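Local coordinates for Red carotenoid protein (RCP) (Nostoc sp., PDB 5FCY), which binds carotenoids such as beta-carotene within a soluble all-helical fold and probably serves photoprotection in cyanobacteria, at residues 12-17 with 143-148; 26-31 with 121-126; 32-37 with 101-106. All coordinates share one frame; numbering follows the deposited sequence.

Interaction 1: residues 12-17 with 143-148; sequences RKYVQS and ITLFRD. With BCR (beta-carotene), chain B.
Val15 and Leu145 make the main apolar contact between helices that run in roughly the same direction, their segment axes 9.6 Å apart at closest approach and inclined at 43°. Methyl CG2 of Val15 lies 3.4 Å from CD1 of Leu145, and the two side chains lie side by side, pointing opposite ways, instead of meeting end on. The same leucine branch touches Tyr14, whose CB is 3.7 Å from Leu145 CD1. It is thus CD1 that fits against the backbone-proximal part of Tyr14 and one arm of Val15, while CD2 lies obliquely to the Tyr14 ring. With CG anti to the backbone N (chi1 168°), Leu145 reaches across although its CB starts off alongside the partner helix. Tyr14 behaves the other way: its CB faces the contact, but its ring leads off. Asp148 adds contact at the margin through its CB, 4.2 Å from Val15 CG2.

No hydrogen bond links the two segments. Within 12-17, Ser17 OG donates to Lys13 O at 2.9 Å. That carbonyl also accepts from Ser17 N, which approaches from one face while OG comes from the other.

Beta-carotene contacts the 143-148 segment through two other residues. Ile143 presents CD1 to the terminal-ring methyl C40 of the pigment, and Phe146 has the polyene methyl C37 at its ring edge, 3.9 Å from CD2.

The contact therefore joins the start of the fold, an all-helical domain of the orange carotenoid protein N-terminal family, to its last modelled helix, 139-150, which lies between helix 9-19 and one end of the pigment. Helix 125-136 packs on the contact through Leu130 and Ile134, touching Tyr14 and Leu145, while Arg147 forms a salt bridge with Asp95 at the start of helix 95-110.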
# COMPACT_ATOMS: atom_id res chain seq x y z
N ARG A 12 11.28 -10.54 -5.63
CA ARG A 12 11.80 -9.29 -6.17
C ARG A 12 11.19 -8.97 -7.53
O ARG A 12 10.99 -7.79 -7.86
CB ARG A 12 13.32 -9.35 -6.27
CG ARG A 12 14.01 -9.45 -4.92
CD ARG A 12 15.53 -9.38 -5.06
NE ARG A 12 16.09 -10.58 -5.66
CZ ARG A 12 16.46 -11.67 -4.99
NH1 ARG A 12 16.34 -11.72 -3.67
NH2 ARG A 12 16.97 -12.71 -5.64
N LYS A 13 10.89 -9.99 -8.33
CA LYS A 13 10.27 -9.75 -9.63
C LYS A 13 8.86 -9.21 -9.47
O LYS A 13 8.44 -8.33 -10.23
CB LYS A 13 10.27 -11.04 -10.45
CG LYS A 13 11.55 -11.28 -11.23
CD LYS A 13 11.54 -10.55 -12.57
CE LYS A 13 12.91 -10.59 -13.24
NZ LYS A 13 12.89 -9.99 -14.61
N TYR A 14 8.10 -9.72 -8.50
CA TYR A 14 6.80 -9.14 -8.20
C TYR A 14 6.95 -7.69 -7.75
O TYR A 14 6.22 -6.81 -8.21
CB TYR A 14 6.09 -9.95 -7.12
CG TYR A 14 5.57 -11.29 -7.58
CD1 TYR A 14 4.47 -11.38 -8.43
CD2 TYR A 14 6.17 -12.47 -7.16
CE1 TYR A 14 3.99 -12.61 -8.85
CE2 TYR A 14 5.70 -13.70 -7.58
CZ TYR A 14 4.61 -13.76 -8.42
OH TYR A 14 4.14 -14.99 -8.83
N VAL A 15 7.89 -7.43 -6.84
CA VAL A 15 8.10 -6.07 -6.35
C VAL A 15 8.48 -5.15 -7.50
O VAL A 15 7.95 -4.04 -7.62
CB VAL A 15 9.18 -6.07 -5.24
CG1 VAL A 15 9.49 -4.65 -4.79
CG2 VAL A 15 8.72 -6.90 -4.06
N GLN A 16 9.41 -5.59 -8.35
CA GLN A 16 9.83 -4.76 -9.47
C GLN A 16 8.69 -4.57 -10.47
O GLN A 16 8.49 -3.46 -10.98
CB GLN A 16 11.05 -5.37 -10.16
CG GLN A 16 12.38 -4.84 -9.63
CD GLN A 16 13.57 -5.39 -10.38
OE1 GLN A 16 14.11 -4.75 -11.28
NE2 GLN A 16 14.00 -6.60 -10.00
N SER A 17 7.94 -5.63 -10.76
CA SER A 17 6.78 -5.48 -11.63
C SER A 17 5.74 -4.56 -11.00
O SER A 17 5.13 -3.74 -11.70
CB SER A 17 6.17 -6.85 -11.93
OG SER A 17 7.07 -7.66 -12.66
N ILE A 143 3.33 -12.02 2.72
CA ILE A 143 3.77 -11.07 3.75
C ILE A 143 5.16 -10.54 3.41
O ILE A 143 5.41 -9.33 3.46
CB ILE A 143 3.75 -11.74 5.14
CG1 ILE A 143 2.34 -12.22 5.48
CG2 ILE A 143 4.24 -10.76 6.22
CD1 ILE A 143 2.32 -13.31 6.51
N THR A 144 6.08 -11.44 3.06
CA THR A 144 7.41 -11.02 2.64
C THR A 144 7.33 -10.08 1.44
O THR A 144 8.01 -9.05 1.40
CB THR A 144 8.26 -12.24 2.31
OG1 THR A 144 8.29 -13.12 3.44
CG2 THR A 144 9.69 -11.83 1.96
N LEU A 145 6.50 -10.42 0.46
CA LEU A 145 6.31 -9.54 -0.70
C LEU A 145 5.83 -8.16 -0.26
O LEU A 145 6.39 -7.14 -0.66
CB LEU A 145 5.33 -10.19 -1.67
CG LEU A 145 4.78 -9.31 -2.80
CD1 LEU A 145 5.90 -8.76 -3.67
CD2 LEU A 145 3.79 -10.10 -3.65
N PHE A 146 4.78 -8.12 0.56
CA PHE A 146 4.19 -6.85 0.96
C PHE A 146 5.18 -6.00 1.74
O PHE A 146 5.29 -4.79 1.53
CB PHE A 146 2.92 -7.08 1.78
CG PHE A 146 1.89 -7.93 1.08
CD1 PHE A 146 1.75 -7.89 -0.30
CD2 PHE A 146 1.06 -8.77 1.80
CE1 PHE A 146 0.81 -8.66 -0.94
CE2 PHE A 146 0.11 -9.55 1.17
CZ PHE A 146 -0.01 -9.49 -0.20
N ARG A 147 5.92 -6.62 2.67
CA ARG A 147 6.90 -5.88 3.46
C ARG A 147 7.94 -5.23 2.56
O ARG A 147 8.30 -4.06 2.76
CB ARG A 147 7.56 -6.81 4.47
CG ARG A 147 6.64 -7.27 5.59
CD ARG A 147 7.34 -8.21 6.56
NE ARG A 147 8.54 -7.60 7.14
CZ ARG A 147 9.78 -7.76 6.67
NH1 ARG A 147 10.01 -8.53 5.61
NH2 ARG A 147 10.80 -7.16 7.28
N ASP A 148 8.44 -5.96 1.56
CA ASP A 148 9.45 -5.40 0.68
C ASP A 148 8.87 -4.34 -0.25
O ASP A 148 9.58 -3.42 -0.66
CB ASP A 148 10.11 -6.51 -0.15
CG ASP A 148 10.74 -7.59 0.72
OD1 ASP A 148 11.16 -7.28 1.85
OD2 ASP A 148 10.80 -8.74 0.26
C1 BCR B . -8.35 6.77 -6.63
C2 BCR B . -9.08 6.82 -7.98
C3 BCR B . -8.24 6.34 -9.16
C4 BCR B . -7.29 5.22 -8.75
C5 BCR B . -7.74 4.60 -7.45
C6 BCR B . -7.80 5.38 -6.37
C7 BCR B . -7.39 4.98 -4.98
C8 BCR B . -6.88 3.79 -4.60
C9 BCR B . -6.50 3.52 -3.18
C10 BCR B . -6.04 2.29 -2.84
C11 BCR B . -5.62 1.87 -1.49
C33 BCR B . -8.16 3.17 -7.44
C31 BCR B . -9.34 7.21 -5.56
C32 BCR B . -7.18 7.73 -6.70
C34 BCR B . -6.65 4.63 -2.17
C12 BCR B . -5.16 0.63 -1.28
C13 BCR B . -4.72 0.16 0.06
C14 BCR B . -4.27 -1.12 0.19
C15 BCR B . -3.80 -1.73 1.44
C16 BCR B . -3.39 -3.00 1.50
C17 BCR B . -2.92 -3.55 2.78
C18 BCR B . -2.50 -4.82 2.96
C19 BCR B . -2.05 -5.21 4.32
C20 BCR B . -1.53 -6.41 4.63
C21 BCR B . -1.11 -6.69 6.01
C22 BCR B . -0.61 -7.88 6.39
C23 BCR B . -0.25 -8.05 7.83
C24 BCR B . 0.15 -9.22 8.35
C25 BCR B . 0.51 -9.41 9.79
C26 BCR B . 0.40 -8.45 10.71
C27 BCR B . 1.64 -8.04 11.48
C28 BCR B . 2.61 -9.22 11.52
C29 BCR B . 1.86 -10.55 11.55
C30 BCR B . 1.01 -10.75 10.29
C35 BCR B . -4.77 1.13 1.20
C36 BCR B . -2.50 -5.77 1.79
C37 BCR B . -0.49 -8.97 5.36
C38 BCR B . -0.94 -7.85 11.08
C39 BCR B . -0.20 -11.61 10.61
C40 BCR B . 1.87 -11.45 9.24

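Interaction 2: residues 26-31 with 121-126. With BCR (beta-carotene), chain B.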
# COMPACT_ATOMS: atom_id res chain seq x y z
N GLN A 26 -0.82 0.97 -9.01
CA GLN A 26 -0.22 0.30 -7.86
C GLN A 26 -1.19 0.24 -6.69
O GLN A 26 -1.37 -0.81 -6.07
CB GLN A 26 1.07 1.02 -7.44
CG GLN A 26 2.22 0.88 -8.43
CD GLN A 26 3.54 1.41 -7.88
OE1 GLN A 26 3.96 1.05 -6.78
NE2 GLN A 26 4.19 2.28 -8.65
N LEU A 27 -1.83 1.37 -6.38
CA LEU A 27 -2.77 1.40 -5.27
C LEU A 27 -3.96 0.49 -5.53
O LEU A 27 -4.49 -0.13 -4.60
CB LEU A 27 -3.23 2.84 -5.03
CG LEU A 27 -2.22 3.75 -4.34
CD1 LEU A 27 -2.54 5.22 -4.60
CD2 LEU A 27 -2.19 3.47 -2.84
N ALA A 28 -4.39 0.39 -6.79
CA ALA A 28 -5.50 -0.50 -7.12
C ALA A 28 -5.13 -1.95 -6.87
O ALA A 28 -5.89 -2.71 -6.27
CB ALA A 28 -5.92 -0.29 -8.58
N LEU A 29 -3.95 -2.36 -7.34
CA LEU A 29 -3.49 -3.73 -7.10
C LEU A 29 -3.43 -4.03 -5.61
O LEU A 29 -3.90 -5.08 -5.16
CB LEU A 29 -2.12 -3.93 -7.75
CG LEU A 29 -1.50 -5.32 -7.60
CD1 LEU A 29 -2.36 -6.37 -8.27
CD2 LEU A 29 -0.10 -5.33 -8.17
N PHE A 30 -2.87 -3.11 -4.83
CA PHE A 30 -2.76 -3.31 -3.39
C PHE A 30 -4.14 -3.46 -2.76
O PHE A 30 -4.33 -4.24 -1.82
CB PHE A 30 -2.01 -2.13 -2.76
CG PHE A 30 -1.18 -2.48 -1.54
CD1 PHE A 30 -0.84 -3.78 -1.22
CD2 PHE A 30 -0.73 -1.46 -0.71
CE1 PHE A 30 -0.07 -4.06 -0.11
CE2 PHE A 30 0.03 -1.74 0.41
CZ PHE A 30 0.36 -3.04 0.71
N TRP A 31 -5.13 -2.71 -3.26
CA TRP A 31 -6.47 -2.75 -2.69
C TRP A 31 -7.16 -4.08 -2.98
O TRP A 31 -7.80 -4.66 -2.09
CB TRP A 31 -7.31 -1.60 -3.24
CG TRP A 31 -8.78 -1.76 -3.00
CD1 TRP A 31 -9.71 -2.17 -3.90
CD2 TRP A 31 -9.48 -1.53 -1.77
NE1 TRP A 31 -10.95 -2.20 -3.32
CE2 TRP A 31 -10.84 -1.82 -2.01
CE3 TRP A 31 -9.09 -1.11 -0.50
CZ2 TRP A 31 -11.81 -1.70 -1.02
CZ3 TRP A 31 -10.06 -1.00 0.49
CH2 TRP A 31 -11.40 -1.29 0.22
N TYR A 121 -13.28 0.74 -11.28
CA TYR A 121 -11.88 0.60 -11.63
C TYR A 121 -11.59 -0.86 -11.94
O TYR A 121 -11.88 -1.74 -11.12
CB TYR A 121 -10.97 1.10 -10.51
CG TYR A 121 -9.55 1.34 -10.97
CD1 TYR A 121 -8.64 0.30 -11.07
CD2 TYR A 121 -9.12 2.61 -11.32
CE1 TYR A 121 -7.35 0.51 -11.50
CE2 TYR A 121 -7.83 2.84 -11.75
CZ TYR A 121 -6.95 1.79 -11.84
OH TYR A 121 -5.66 2.02 -12.27
N LYS A 122 -11.04 -1.13 -13.12
CA LYS A 122 -10.66 -2.47 -13.53
C LYS A 122 -9.16 -2.52 -13.74
O LYS A 122 -8.57 -1.58 -14.30
CB LYS A 122 -11.39 -2.89 -14.81
CG LYS A 122 -12.89 -3.07 -14.62
CD LYS A 122 -13.57 -3.51 -15.90
CE LYS A 122 -15.07 -3.68 -15.70
NZ LYS A 122 -15.77 -4.09 -16.95
N LEU A 123 -8.54 -3.60 -13.30
CA LEU A 123 -7.09 -3.72 -13.38
C LEU A 123 -6.65 -3.92 -14.82
O LEU A 123 -7.32 -4.59 -15.61
CB LEU A 123 -6.60 -4.88 -12.52
CG LEU A 123 -6.84 -4.78 -11.01
CD1 LEU A 123 -6.26 -5.99 -10.30
CD2 LEU A 123 -6.25 -3.49 -10.45
N SER A 124 -5.51 -3.33 -15.16
CA SER A 124 -4.89 -3.56 -16.46
C SER A 124 -4.62 -5.05 -16.66
O SER A 124 -4.61 -5.84 -15.72
CB SER A 124 -3.58 -2.78 -16.57
OG SER A 124 -2.77 -3.29 -17.61
N SER A 125 -4.39 -5.42 -17.92
CA SER A 125 -4.03 -6.80 -18.23
C SER A 125 -2.79 -7.23 -17.46
O SER A 125 -2.72 -8.35 -16.95
CB SER A 125 -3.81 -6.96 -19.73
OG SER A 125 -3.39 -8.27 -20.06
N GLU A 126 -1.80 -6.33 -17.36
CA GLU A 126 -0.58 -6.64 -16.63
C GLU A 126 -0.85 -6.83 -15.14
O GLU A 126 -0.32 -7.76 -14.52
CB GLU A 126 0.45 -5.53 -16.85
CG GLU A 126 1.83 -5.82 -16.30
CD GLU A 126 2.80 -4.65 -16.48
OE1 GLU A 126 2.41 -3.63 -17.09
OE2 GLU A 126 3.95 -4.76 -16.00
C1 BCR B . -8.35 6.77 -6.63
C2 BCR B . -9.08 6.82 -7.98
C3 BCR B . -8.24 6.34 -9.16
C4 BCR B . -7.29 5.22 -8.75
C5 BCR B . -7.74 4.60 -7.45
C6 BCR B . -7.80 5.38 -6.37
C7 BCR B . -7.39 4.98 -4.98
C8 BCR B . -6.88 3.79 -4.60
C9 BCR B . -6.50 3.52 -3.18
C10 BCR B . -6.04 2.29 -2.84
C11 BCR B . -5.62 1.87 -1.49
C33 BCR B . -8.16 3.17 -7.44
C31 BCR B . -9.34 7.21 -5.56
C32 BCR B . -7.18 7.73 -6.70
C34 BCR B . -6.65 4.63 -2.17
C12 BCR B . -5.16 0.63 -1.28
C13 BCR B . -4.72 0.16 0.06
C14 BCR B . -4.27 -1.12 0.19
C15 BCR B . -3.80 -1.73 1.44
C16 BCR B . -3.39 -3.00 1.50
C17 BCR B . -2.92 -3.55 2.78
C18 BCR B . -2.50 -4.82 2.96
C19 BCR B . -2.05 -5.21 4.32
C20 BCR B . -1.53 -6.41 4.63
C21 BCR B . -1.11 -6.69 6.01
C22 BCR B . -0.61 -7.88 6.39
C23 BCR B . -0.25 -8.05 7.83
C24 BCR B . 0.15 -9.22 8.35
C25 BCR B . 0.51 -9.41 9.79
C26 BCR B . 0.40 -8.45 10.71
C27 BCR B . 1.64 -8.04 11.48
C28 BCR B . 2.61 -9.22 11.52
C29 BCR B . 1.86 -10.55 11.55
C30 BCR B . 1.01 -10.75 10.29
C35 BCR B . -4.77 1.13 1.20
C36 BCR B . -2.50 -5.77 1.79
C37 BCR B . -0.49 -8.97 5.36
C38 BCR B . -0.94 -7.85 11.08
C39 BCR B . -0.20 -11.61 10.61
C40 BCR B . 1.87 -11.45 9.24
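Tyr121 meets Ala28 through ring atoms CD1 and CE1, CE1 lying 3.3 Å from Ala28 CB in an oblique approach. A chi1 of -163° swings the ring in toward helix 23-35 and beta-carotene. Methyl C33 of the pigment sits 4.0 Å above one ring face, off-centre and nearer CD2, and CE2 is close to C4 of the terminal ring. The phenol OH is hydrogen-bonded to Glu25 OE1.

Leu123 comes next in the contact, with CD2 3.7 Å from Ala28 CB. That methyl also lies near Leu29 N, while the two leucine CD1 atoms are 4.4 Å apart. The small Ala28 side chain is met by both Tyr121 and Leu123, where the backbones are closest (Ala28 CA to Leu123 CA 7.2 Å).

Ser124 is the N-cap of helix 125-136: its OG accepts from Glu126 N at 3.2 Å, and its own backbone N is hydrogen-bonded to Glu25 OE2, so that Glu25 ties down both Tyr121 and the helix start.

From 26-31, Phe30 lays its ring face on the polyene, C16 standing 3.6 Å above the ring centre, with Leu27 and Trp31 also touching the polyene. Helix 23-35 thus lies between the pigment and the 121-124 loop, except at Tyr121, which reaches past the helix to the terminal ring. Leu130 and Leu131 of helix 125-136 pack on Leu29, and helices 68-79 and 95-110 against Leu27.

Interaction 3: residues 32-37 with 101-106. With BCR (beta-carotene), chain B.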
# COMPACT_ATOMS: atom_id res chain seq x y z
N PHE A 32 -7.06 -4.57 -4.21
CA PHE A 32 -7.72 -5.83 -4.55
C PHE A 32 -7.08 -7.00 -3.81
O PHE A 32 -7.79 -7.90 -3.35
CB PHE A 32 -7.69 -6.05 -6.06
CG PHE A 32 -8.67 -5.20 -6.81
CD1 PHE A 32 -10.02 -5.46 -6.73
CD2 PHE A 32 -8.23 -4.13 -7.58
CE1 PHE A 32 -10.93 -4.67 -7.42
CE2 PHE A 32 -9.14 -3.35 -8.26
CZ PHE A 32 -10.49 -3.62 -8.18
N ILE A 33 -5.75 -7.00 -3.69
CA ILE A 33 -5.08 -8.00 -2.86
C ILE A 33 -5.68 -8.00 -1.46
O ILE A 33 -5.93 -9.06 -0.87
CB ILE A 33 -3.56 -7.74 -2.82
CG1 ILE A 33 -2.95 -7.93 -4.21
CG2 ILE A 33 -2.88 -8.67 -1.82
CD1 ILE A 33 -1.51 -7.45 -4.33
N TYR A 34 -5.92 -6.81 -0.90
CA TYR A 34 -6.50 -6.73 0.44
C TYR A 34 -7.87 -7.38 0.50
O TYR A 34 -8.26 -7.91 1.55
CB TYR A 34 -6.59 -5.26 0.87
CG TYR A 34 -7.61 -5.00 1.95
CD1 TYR A 34 -7.33 -5.26 3.28
CD2 TYR A 34 -8.86 -4.47 1.64
CE1 TYR A 34 -8.26 -5.01 4.28
CE2 TYR A 34 -9.80 -4.22 2.62
CZ TYR A 34 -9.49 -4.49 3.94
OH TYR A 34 -10.43 -4.24 4.92
N LYS A 35 -8.63 -7.37 -0.60
CA LYS A 35 -9.93 -8.01 -0.62
C LYS A 35 -9.85 -9.52 -0.80
O LYS A 35 -10.82 -10.22 -0.50
CB LYS A 35 -10.81 -7.41 -1.73
CG LYS A 35 -11.06 -5.91 -1.58
CD LYS A 35 -11.85 -5.56 -0.31
CE LYS A 35 -13.35 -5.60 -0.54
NZ LYS A 35 -14.10 -5.32 0.72
N GLU A 36 -8.71 -10.04 -1.27
CA GLU A 36 -8.49 -11.48 -1.35
C GLU A 36 -7.92 -12.04 -0.05
O GLU A 36 -7.35 -13.14 -0.06
CB GLU A 36 -7.55 -11.81 -2.51
CG GLU A 36 -7.87 -11.09 -3.81
CD GLU A 36 -9.26 -11.41 -4.34
OE1 GLU A 36 -9.36 -12.06 -5.40
OE2 GLU A 36 -10.25 -11.01 -3.69
N MET A 37 -8.04 -11.31 1.06
CA MET A 37 -7.43 -11.71 2.32
C MET A 37 -8.44 -11.61 3.46
O MET A 37 -9.61 -11.97 3.30
CB MET A 37 -6.20 -10.85 2.62
CG MET A 37 -5.18 -10.78 1.48
SD MET A 37 -4.02 -12.17 1.44
CE MET A 37 -4.03 -12.57 -0.31
N PHE A 101 0.59 0.05 8.95
CA PHE A 101 -0.00 1.32 8.53
C PHE A 101 -0.83 1.14 7.26
O PHE A 101 -1.96 1.63 7.18
CB PHE A 101 1.10 2.35 8.30
CG PHE A 101 0.64 3.57 7.56
CD1 PHE A 101 -0.11 4.54 8.20
CD2 PHE A 101 0.97 3.75 6.23
CE1 PHE A 101 -0.53 5.67 7.52
CE2 PHE A 101 0.55 4.88 5.54
CZ PHE A 101 -0.20 5.84 6.19
N TRP A 102 -0.29 0.43 6.27
CA TRP A 102 -1.03 0.22 5.04
C TRP A 102 -2.26 -0.65 5.27
O TRP A 102 -3.25 -0.53 4.54
CB TRP A 102 -0.12 -0.40 3.97
CG TRP A 102 0.69 0.62 3.25
CD1 TRP A 102 2.00 0.93 3.45
CD2 TRP A 102 0.23 1.49 2.20
NE1 TRP A 102 2.39 1.93 2.59
CE2 TRP A 102 1.32 2.29 1.82
CE3 TRP A 102 -1.00 1.67 1.56
CZ2 TRP A 102 1.22 3.25 0.82
CZ3 TRP A 102 -1.10 2.62 0.56
CH2 TRP A 102 0.01 3.40 0.20
N TYR A 103 -2.22 -1.53 6.27
CA TYR A 103 -3.41 -2.30 6.61
C TYR A 103 -4.51 -1.41 7.19
O TYR A 103 -5.67 -1.48 6.77
CB TYR A 103 -3.06 -3.41 7.60
CG TYR A 103 -4.26 -4.24 8.01
CD1 TYR A 103 -4.84 -5.14 7.13
CD2 TYR A 103 -4.82 -4.10 9.27
CE1 TYR A 103 -5.94 -5.89 7.50
CE2 TYR A 103 -5.92 -4.85 9.65
CZ TYR A 103 -6.48 -5.74 8.76
OH TYR A 103 -7.57 -6.49 9.12
N LEU A 104 -4.15 -0.57 8.17
CA LEU A 104 -5.13 0.33 8.77
C LEU A 104 -5.75 1.27 7.74
O LEU A 104 -6.89 1.70 7.90
CB LEU A 104 -4.49 1.13 9.90
CG LEU A 104 -3.85 0.32 11.03
CD1 LEU A 104 -3.32 1.24 12.10
CD2 LEU A 104 -4.84 -0.68 11.62
N LEU A 105 -5.00 1.61 6.69
CA LEU A 105 -5.58 2.38 5.60
C LEU A 105 -6.68 1.60 4.90
O LEU A 105 -7.74 2.15 4.59
CB LEU A 105 -4.50 2.78 4.59
CG LEU A 105 -3.42 3.76 5.03
CD1 LEU A 105 -2.45 3.99 3.89
CD2 LEU A 105 -4.02 5.08 5.50
N SER A 106 -6.45 0.32 4.64
CA SER A 106 -7.47 -0.50 3.99
C SER A 106 -8.69 -0.67 4.89
O SER A 106 -9.83 -0.61 4.41
CB SER A 106 -6.88 -1.85 3.59
OG SER A 106 -6.27 -2.49 4.70
C1 BCR B . -8.35 6.77 -6.63
C2 BCR B . -9.08 6.82 -7.98
C3 BCR B . -8.24 6.34 -9.16
C4 BCR B . -7.29 5.22 -8.75
C5 BCR B . -7.74 4.60 -7.45
C6 BCR B . -7.80 5.38 -6.37
C7 BCR B . -7.39 4.98 -4.98
C8 BCR B . -6.88 3.79 -4.60
C9 BCR B . -6.50 3.52 -3.18
C10 BCR B . -6.04 2.29 -2.84
C11 BCR B . -5.62 1.87 -1.49
C33 BCR B . -8.16 3.17 -7.44
C31 BCR B . -9.34 7.21 -5.56
C32 BCR B . -7.18 7.73 -6.70
C34 BCR B . -6.65 4.63 -2.17
C12 BCR B . -5.16 0.63 -1.28
C13 BCR B . -4.72 0.16 0.06
C14 BCR B . -4.27 -1.12 0.19
C15 BCR B . -3.80 -1.73 1.44
C16 BCR B . -3.39 -3.00 1.50
C17 BCR B . -2.92 -3.55 2.78
C18 BCR B . -2.50 -4.82 2.96
C19 BCR B . -2.05 -5.21 4.32
C20 BCR B . -1.53 -6.41 4.63
C21 BCR B . -1.11 -6.69 6.01
C22 BCR B . -0.61 -7.88 6.39
C23 BCR B . -0.25 -8.05 7.83
C24 BCR B . 0.15 -9.22 8.35
C25 BCR B . 0.51 -9.41 9.79
C26 BCR B . 0.40 -8.45 10.71
C27 BCR B . 1.64 -8.04 11.48
C28 BCR B . 2.61 -9.22 11.52
C29 BCR B . 1.86 -10.55 11.55
C30 BCR B . 1.01 -10.75 10.29
C35 BCR B . -4.77 1.13 1.20
C36 BCR B . -2.50 -5.77 1.79
C37 BCR B . -0.49 -8.97 5.36
C38 BCR B . -0.94 -7.85 11.08
C39 BCR B . -0.20 -11.61 10.61
C40 BCR B . 1.87 -11.45 9.24
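Ser106 sets its CB squarely over the Tyr34 ring, a CH-pi contact in which the carbon lies 3.4 Å from the ring centroid and only 10° off the normal. The hydroxyl OG is over the same ring, nearer its CD1 and CE1 atoms. Tyr34 is brought to this place by its first torsion: at chi1 158° the ring extends away from its own backbone N and reaches from helix 23-35 to helix 95-110. Its edge then faces Tyr103, CE1 to CE1 at 4.1 Å. Beyond the ring, the Tyr34 OH is hydrogen-bonded to Asp110, further along helix 95-110, which fixes the far end of the bridge.

The polyene of beta-carotene runs beneath this bridge. Tyr34 CB is 4.0 Å from C16, and from the other helix Ser106 CB is 3.8 Å from C15. Trp102 meets methyl C35 at its ring edge, Leu105 CB touches the same methyl, and Tyr103 CB lies 3.9 Å from C19.

Helices 23-35 and 95-110 thus line two sides of the carotenoid pocket. Behind the latter, helices 53-64 and 68-79 pack on Phe101 and Trp102 between them, while helix 139-150 touches Ile33 and Trp102.

Overall arrangement
All three interactions border beta-carotene, but in interaction 1 Ile143 and Phe146 touch it, not the residues that meet across the helices. Interaction 1 lies by one terminal ring, interaction 2 reaches from the middle of the polyene to the other ring, and interaction 3 closes over the middle. Helix 23-35 serves both interactions 2 and 3, whose centres are about 13 Å apart; each is about 15 Å from the centre of interaction 1. Side-chain packing joins them: Phe146 CZ lies 3.4 Å from Ile33 CG2 and, between aromatic rings, Phe30 CE2 3.7 Å from Trp102 CD2. Together they supply part of a largely apolar pocket, consistent with holding a carotenoid in a soluble protein.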